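PDB 2QU8: putative nucleolar GTP-binding protein 1 from Plasmodium falciparum, which binds GDP in a GTPase domain and is probably a nucleolar GTPase, though its cellular role is not established. Local coordinates for residues N109-F114 and E201-D206; K29-L34 and Q79-P84; K143-G148 and N177-S182. All coordinates share one frame; numbering follows the deposited sequence.

Contact 1. Residues N109-F114 and E201-D206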
# COMPACT_ATOMS: atom_id res chain seq x y z
N ASN A 109 6.31 6.48 8.32
CA ASN A 109 5.60 7.62 7.73
C ASN A 109 5.10 7.25 6.33
O ASN A 109 5.65 7.69 5.32
CB ASN A 109 6.55 8.84 7.69
CG ASN A 109 5.92 10.08 7.04
OD1 ASN A 109 4.71 10.17 6.86
ND2 ASN A 109 6.76 11.04 6.69
N GLY A 110 4.05 6.43 6.27
CA GLY A 110 3.62 5.86 4.99
C GLY A 110 2.13 5.78 4.66
O GLY A 110 1.27 5.90 5.54
N VAL A 111 1.86 5.60 3.37
CA VAL A 111 0.54 5.28 2.86
C VAL A 111 0.62 3.86 2.29
O VAL A 111 1.65 3.49 1.73
CB VAL A 111 0.11 6.30 1.76
CG1 VAL A 111 1.12 6.34 0.61
CG2 VAL A 111 -1.27 6.00 1.23
N ILE A 112 -0.43 3.07 2.44
CA ILE A 112 -0.43 1.69 1.92
C ILE A 112 -0.90 1.69 0.49
O ILE A 112 -1.90 2.33 0.16
CB ILE A 112 -1.36 0.74 2.73
CG1 ILE A 112 -1.21 0.96 4.24
CG2 ILE A 112 -1.14 -0.75 2.34
CD1 ILE A 112 0.19 0.72 4.80
N LEU A 113 -0.18 0.99 -0.38
CA LEU A 113 -0.72 0.65 -1.68
C LEU A 113 -0.95 -0.86 -1.70
O LEU A 113 -0.00 -1.63 -1.81
CB LEU A 113 0.21 1.09 -2.82
CG LEU A 113 -0.19 0.73 -4.27
CD1 LEU A 113 -1.62 1.15 -4.62
CD2 LEU A 113 0.79 1.36 -5.25
N PHE A 114 -2.22 -1.25 -1.56
CA PHE A 114 -2.63 -2.64 -1.63
C PHE A 114 -3.11 -2.94 -3.04
O PHE A 114 -4.11 -2.40 -3.51
CB PHE A 114 -3.73 -2.99 -0.60
CG PHE A 114 -4.04 -4.47 -0.52
CD1 PHE A 114 -3.38 -5.29 0.40
CD2 PHE A 114 -4.95 -5.06 -1.39
CE1 PHE A 114 -3.65 -6.66 0.47
CE2 PHE A 114 -5.22 -6.43 -1.34
CZ PHE A 114 -4.57 -7.23 -0.41
N GLU A 201 -0.40 12.16 -2.58
CA GLU A 201 -1.36 13.15 -2.10
C GLU A 201 -2.25 12.66 -0.95
O GLU A 201 -2.62 13.45 -0.08
CB GLU A 201 -2.18 13.75 -3.25
CG GLU A 201 -1.83 15.23 -3.59
CD GLU A 201 -0.47 15.41 -4.28
OE1 GLU A 201 -0.44 15.48 -5.53
OE2 GLU A 201 0.57 15.48 -3.58
N LEU A 202 -2.60 11.37 -0.95
CA LEU A 202 -3.31 10.78 0.19
C LEU A 202 -2.46 10.86 1.46
O LEU A 202 -2.98 11.09 2.55
CB LEU A 202 -3.69 9.32 -0.06
CG LEU A 202 -5.16 8.91 -0.24
CD1 LEU A 202 -5.29 7.41 0.04
CD2 LEU A 202 -6.13 9.69 0.66
N LEU A 203 -1.15 10.68 1.29
CA LEU A 203 -0.19 10.81 2.39
C LEU A 203 -0.18 12.24 2.91
O LEU A 203 -0.29 12.47 4.12
CB LEU A 203 1.22 10.42 1.92
CG LEU A 203 2.14 9.60 2.84
CD1 LEU A 203 3.60 9.84 2.47
CD2 LEU A 203 1.91 9.85 4.32
N LYS A 204 -0.04 13.20 2.00
CA LYS A 204 -0.04 14.63 2.35
C LYS A 204 -1.26 14.95 3.21
O LYS A 204 -1.13 15.43 4.33
CB LYS A 204 -0.02 15.52 1.10
CG LYS A 204 1.06 15.21 0.06
CD LYS A 204 2.48 15.60 0.50
CE LYS A 204 3.19 14.46 1.23
NZ LYS A 204 3.23 13.19 0.42
N ASN A 205 -2.44 14.64 2.67
CA ASN A 205 -3.71 14.91 3.36
C ASN A 205 -3.78 14.30 4.76
O ASN A 205 -4.32 14.92 5.68
CB ASN A 205 -4.90 14.47 2.51
CG ASN A 205 -5.00 15.25 1.21
OD1 ASN A 205 -5.47 14.72 0.20
ND2 ASN A 205 -4.56 16.50 1.21
N ASP A 206 -3.24 13.10 4.91
CA ASP A 206 -3.16 12.45 6.22
C ASP A 206 -2.19 13.12 7.17
O ASP A 206 -2.52 13.32 8.34
CB ASP A 206 -2.84 10.97 6.09
CG ASP A 206 -4.07 10.14 5.88
OD1 ASP A 206 -4.68 10.26 4.79
OD2 ASP A 206 -4.45 9.38 6.80
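Val111 and Leu203 form the packed centre of this contact, with Val111 CB 4.0 Å from Leu203 CG and Val111 CG1 close to the same branch point. Val111 places CG1 between its own backbone N and carbonyl carbon (chi1 57°), while CG2, anti to the backbone N, reaches the neighbouring helix residue at Leu202 CB, 4.3 Å away. Leu203 lies across Val111, their CA atoms being the nearest pair of the two segments, and its two methyls spread back along the chain: CD2 lies 4.1 Å from Gly110 C, against the bare backbone, and CD1 approaches the carbonyl O of Asn109. The strand and helix axes come within 8.0 Å at an angle of 140° between their N-to-C directions. This is a helix laid over one face of the central sheet of a Ras-like GTPase domain, an alpha/beta fold in which strand 110-117 lies between strands 30-35 and 145-150. Leu202 also leans on Ser144 and Val146, carrying the apolar seam to the next strand. Toward the start of the strand the packing thins and turns polar. Asn109 OD1 is 3.8 Å from Leu203 CD2, a mere van der Waals touch; this oxygen is hydrogen-bonded to Gln207, one turn further along the helix, and ND2 to the carbonyl of His28. On the far side of the helix Glu201 and Asn205 are exposed, whereas Lys204 folds its chain back so that NZ hydrogen-bonds the carbonyl of Cys200 and the hydroxyl of Tyr78.

Contact 2. Residues K29-L34 and Q79-P84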
# COMPACT_ATOMS: atom_id res chain seq x y z
N LYS A 29 11.02 9.19 6.35
CA LYS A 29 10.85 9.51 4.94
C LYS A 29 9.45 9.11 4.47
O LYS A 29 8.95 8.05 4.83
CB LYS A 29 11.91 8.82 4.07
CG LYS A 29 12.12 9.43 2.67
CD LYS A 29 13.06 8.60 1.80
CE LYS A 29 13.65 9.42 0.64
NZ LYS A 29 14.32 8.57 -0.41
N LYS A 30 8.82 9.98 3.68
CA LYS A 30 7.54 9.66 3.05
C LYS A 30 7.64 8.34 2.29
O LYS A 30 8.55 8.15 1.47
CB LYS A 30 7.10 10.79 2.12
CG LYS A 30 6.86 12.12 2.83
CD LYS A 30 6.38 13.20 1.87
CE LYS A 30 7.50 13.71 0.99
NZ LYS A 30 8.61 14.32 1.80
N THR A 31 6.72 7.42 2.57
CA THR A 31 6.82 6.06 2.07
C THR A 31 5.52 5.53 1.48
O THR A 31 4.45 5.71 2.06
CB THR A 31 7.26 5.09 3.22
OG1 THR A 31 8.50 5.54 3.79
CG2 THR A 31 7.43 3.65 2.72
N ILE A 32 5.62 4.86 0.34
CA ILE A 32 4.55 3.98 -0.10
C ILE A 32 4.88 2.54 0.35
O ILE A 32 5.93 2.00 0.02
CB ILE A 32 4.30 4.06 -1.62
CG1 ILE A 32 3.92 5.49 -2.03
CG2 ILE A 32 3.21 3.10 -2.05
CD1 ILE A 32 4.01 5.72 -3.53
N ILE A 33 3.99 1.95 1.14
CA ILE A 33 4.15 0.58 1.60
C ILE A 33 3.34 -0.32 0.68
O ILE A 33 2.12 -0.24 0.66
CB ILE A 33 3.68 0.42 3.06
CG1 ILE A 33 4.48 1.36 3.97
CG2 ILE A 33 3.78 -1.06 3.52
CD1 ILE A 33 3.77 1.73 5.28
N LEU A 34 4.03 -1.16 -0.09
CA LEU A 34 3.33 -2.07 -0.99
C LEU A 34 2.84 -3.32 -0.28
O LEU A 34 3.57 -3.93 0.52
CB LEU A 34 4.20 -2.45 -2.19
CG LEU A 34 4.41 -1.37 -3.24
CD1 LEU A 34 5.61 -1.74 -4.10
CD2 LEU A 34 3.15 -1.18 -4.10
N GLN A 79 10.28 7.01 -0.60
CA GLN A 79 10.66 5.62 -0.74
C GLN A 79 9.43 4.75 -0.97
O GLN A 79 8.31 5.12 -0.62
CB GLN A 79 11.48 5.14 0.46
CG GLN A 79 10.80 5.28 1.81
CD GLN A 79 11.78 5.17 2.97
OE1 GLN A 79 13.00 5.20 2.78
NE2 GLN A 79 11.25 5.05 4.18
N ILE A 80 9.63 3.61 -1.60
CA ILE A 80 8.56 2.66 -1.80
C ILE A 80 9.08 1.27 -1.42
O ILE A 80 10.10 0.82 -1.94
CB ILE A 80 7.94 2.76 -3.23
CG1 ILE A 80 6.82 1.72 -3.42
CG2 ILE A 80 9.04 2.73 -4.34
CD1 ILE A 80 5.90 2.00 -4.61
N ILE A 81 8.39 0.63 -0.49
CA ILE A 81 8.88 -0.61 0.12
C ILE A 81 8.03 -1.82 -0.27
O ILE A 81 6.79 -1.77 -0.25
CB ILE A 81 8.98 -0.48 1.67
CG1 ILE A 81 9.89 0.70 2.03
CG2 ILE A 81 9.53 -1.76 2.30
CD1 ILE A 81 9.86 1.09 3.49
N ASP A 82 8.72 -2.90 -0.62
CA ASP A 82 8.09 -4.16 -0.98
C ASP A 82 8.70 -5.21 -0.06
O ASP A 82 9.92 -5.34 0.03
CB ASP A 82 8.37 -4.48 -2.47
CG ASP A 82 7.64 -5.74 -2.96
OD1 ASP A 82 6.53 -6.03 -2.50
OD2 ASP A 82 8.19 -6.44 -3.85
N THR A 83 7.84 -5.95 0.64
CA THR A 83 8.30 -6.99 1.57
C THR A 83 7.66 -8.33 1.23
O THR A 83 6.74 -8.76 1.93
CB THR A 83 7.99 -6.63 3.05
OG1 THR A 83 6.61 -6.29 3.18
CG2 THR A 83 8.82 -5.47 3.49
N PRO A 84 8.12 -8.98 0.15
CA PRO A 84 7.51 -10.26 -0.19
C PRO A 84 7.70 -11.26 0.95
O PRO A 84 8.76 -11.29 1.59
CB PRO A 84 8.25 -10.70 -1.46
CG PRO A 84 9.49 -9.86 -1.52
CD PRO A 84 9.19 -8.60 -0.79
O HOH W 1 5.06 -5.98 -0.24
O HOH W 2 5.96 -3.70 2.16
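Thr31 OG1 is held by two hydrogen bonds: it donates to the carbonyl O of Lys29 at 2.8 Å and accepts from Gln79 NE2, also at 2.8 Å. The hydroxyl approaches Lys29 O from above the carbonyl plane, 41° out of it, whereas OG1 lies close to the amide plane of Gln79. The other proton of that amide is accounted for by the carbonyl of Asn26, so both partners fix the rotation of the Gln79 carboxamide. Its OE1 lies against the aliphatic chain of Lys29, 3.5 Å from CD. Between the backbones the parallel ladder is regular: Gln79 N to Lys30 O, Ile32 N to Gln79 O, Ile81 N to Ile32 O at 2.9 Å, and Leu34 N to Ile81 O at 2.8 Å. These are strands 30-35 and 76-82 of the Ras-like GTPase sheet; the first leads into what is probably the P-loop, and Asp82, at the end of the second, lies about 4 Å by its side chain from bound GDP and packs on Lys42 and Ser43. On the face of Ile32, Leu34 CD1 meets Ile80 CG1 at 3.7 Å; on the other, Thr31 CG2 meets Ile81 CD1. Past the last ladder bond, two waters take over. One bridges Leu34 O, Asp82 OD1 and Thr83 N, accepting from the last at 2.9 Å; the second joins Leu34 O to Thr83 OG1.

Contact 3. Residues K143-G148 and N177-S182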
# COMPACT_ATOMS: atom_id res chain seq x y z
N LYS A 143 -3.74 4.29 8.83
CA LYS A 143 -3.13 5.09 7.77
C LYS A 143 -4.06 5.16 6.57
O LYS A 143 -5.05 4.43 6.49
CB LYS A 143 -1.82 4.44 7.31
CG LYS A 143 -0.76 4.34 8.36
CD LYS A 143 0.44 3.60 7.83
CE LYS A 143 1.72 4.11 8.46
NZ LYS A 143 1.59 4.30 9.94
N SER A 144 -3.73 6.04 5.64
CA SER A 144 -4.37 6.06 4.33
C SER A 144 -4.00 4.83 3.51
O SER A 144 -2.93 4.25 3.68
CB SER A 144 -3.99 7.33 3.58
OG SER A 144 -4.92 8.35 3.86
N ILE A 145 -4.92 4.45 2.62
CA ILE A 145 -4.73 3.29 1.75
C ILE A 145 -5.18 3.63 0.34
O ILE A 145 -6.24 4.23 0.14
CB ILE A 145 -5.55 2.05 2.26
CG1 ILE A 145 -5.15 1.68 3.69
CG2 ILE A 145 -5.39 0.84 1.30
CD1 ILE A 145 -6.11 0.72 4.41
N VAL A 146 -4.36 3.26 -0.64
CA VAL A 146 -4.83 3.23 -2.02
C VAL A 146 -5.03 1.76 -2.39
O VAL A 146 -4.16 0.93 -2.14
CB VAL A 146 -3.84 3.92 -2.99
CG1 VAL A 146 -4.33 3.83 -4.43
CG2 VAL A 146 -3.62 5.38 -2.60
N ILE A 147 -6.20 1.44 -2.95
CA ILE A 147 -6.42 0.11 -3.51
C ILE A 147 -6.08 0.19 -4.98
O ILE A 147 -6.71 0.94 -5.73
CB ILE A 147 -7.89 -0.40 -3.35
CG1 ILE A 147 -8.36 -0.36 -1.88
CG2 ILE A 147 -8.04 -1.80 -3.94
CD1 ILE A 147 -7.69 -1.35 -0.95
N GLY A 148 -5.05 -0.55 -5.38
CA GLY A 148 -4.64 -0.57 -6.77
C GLY A 148 -5.23 -1.76 -7.49
O GLY A 148 -5.05 -2.90 -7.07
N ASN A 177 -10.17 3.64 7.64
CA ASN A 177 -9.09 4.33 6.93
C ASN A 177 -9.63 5.14 5.75
O ASN A 177 -10.56 4.70 5.07
CB ASN A 177 -8.05 3.33 6.41
CG ASN A 177 -7.71 2.23 7.40
OD1 ASN A 177 -8.52 1.33 7.64
ND2 ASN A 177 -6.51 2.28 7.96
N PRO A 178 -9.06 6.33 5.51
CA PRO A 178 -9.34 7.02 4.24
C PRO A 178 -8.76 6.22 3.06
O PRO A 178 -7.60 5.81 3.10
CB PRO A 178 -8.64 8.37 4.40
CG PRO A 178 -7.65 8.18 5.49
CD PRO A 178 -8.19 7.12 6.39
N ILE A 179 -9.59 5.98 2.05
CA ILE A 179 -9.25 5.07 0.96
C ILE A 179 -9.53 5.68 -0.41
O ILE A 179 -10.58 6.29 -0.62
CB ILE A 179 -10.00 3.71 1.11
CG1 ILE A 179 -9.21 2.77 2.02
CG2 ILE A 179 -10.25 3.03 -0.25
CD1 ILE A 179 -9.52 1.30 1.81
N LYS A 180 -8.58 5.50 -1.34
CA LYS A 180 -8.80 5.83 -2.75
C LYS A 180 -8.57 4.62 -3.65
O LYS A 180 -7.88 3.67 -3.25
CB LYS A 180 -7.91 7.01 -3.19
CG LYS A 180 -8.17 8.33 -2.46
CD LYS A 180 -9.62 8.79 -2.58
CE LYS A 180 -9.99 9.78 -1.47
NZ LYS A 180 -11.46 10.10 -1.44
N PHE A 181 -9.14 4.65 -4.85
CA PHE A 181 -8.95 3.58 -5.83
C PHE A 181 -8.07 4.07 -6.97
O PHE A 181 -8.11 5.26 -7.31
CB PHE A 181 -10.30 3.08 -6.38
CG PHE A 181 -11.17 2.36 -5.37
CD1 PHE A 181 -10.61 1.66 -4.31
CD2 PHE A 181 -12.55 2.35 -5.52
CE1 PHE A 181 -11.42 0.99 -3.39
CE2 PHE A 181 -13.37 1.68 -4.61
CZ PHE A 181 -12.79 1.00 -3.54
N SER A 182 -7.28 3.17 -7.54
CA SER A 182 -6.46 3.45 -8.72
C SER A 182 -6.38 2.21 -9.60
O SER A 182 -6.09 1.13 -9.10
CB SER A 182 -5.04 3.86 -8.33
OG SER A 182 -4.96 5.21 -7.90
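Ile147 and Phe181 run alongside each other from neighbouring strands at the outer border of the Ras-like GTPase sheet, where strand 179-183 is the last strand and runs parallel to strand 145-150. The phenyl group presents an edge rather than a face: Ile147 CB is 3.5 Å from Phe181 CD1, and Ile147 CG1 lies in the ring plane, 3.7 Å from Phe181 CE1. Ile147 turns CG1 opposite its carbonyl carbon (chi1 -55°), which lays that branch along the ring edge. Phe181 also packs on helix 162-174 and meets Phe149 edge-to-face. Two residues back, Ile145 and Ile179 repeat this relation on the same face, with Ile145 CB 3.7 Å from Ile179 CG1, and Phe133 of helix 126-137 packs over both. The CD1 end of Ile145 crosses the Asn177 side chain, 3.7 Å from Asn177 CG. That carboxamide is turned so that ND2 gives a hydrogen bond to Lys143 O at 3.0 Å, in the carbonyl plane and on a lone pair, and Lys143 O in turn lies 9° from the Asn177 amide plane. This side-chain bond precedes the ladder; beyond it, backbone bonds alternate between the strands from Ile145 N to Pro178 O through to Ser182 N and Ile147 O. On the opposite face, Val146 and Ser182 are buried beneath helix 192-222, but Lys180 directs its long chain away from the partner strand into an exposed position. Val146 swings CG1 opposite its backbone N (chi1 178°), and this methyl approaches Ser182 OG at 3.8 Å.

How the contacts relate
All three contacts share one sheet: strand 30-35 of contact 2 and strand 145-150 of contact 3 flank strand 110-117 of contact 1, and probable backbone hydrogen bonds join Ile33 to Val111 and Leu113, and Ile112 to Val146. Contacts 1 and 2 are buried; contact 3 is only partly so, because it includes the outermost strand. Contact 1 pairs the sheet with helix 192-222, mainly through apolar contacts between the two segments, whereas the other two are parallel strand ladders. Contact 2 adds a buried Gln79-Thr31 side-chain bond and ends beside the nucleotide, with waters beyond its last ladder bond, while contact 3 places an aromatic edge and an exposed lysine at the sheet border. Helix 192-222 touches both ladders, meeting Lys30 and Ile32 as well as Val146.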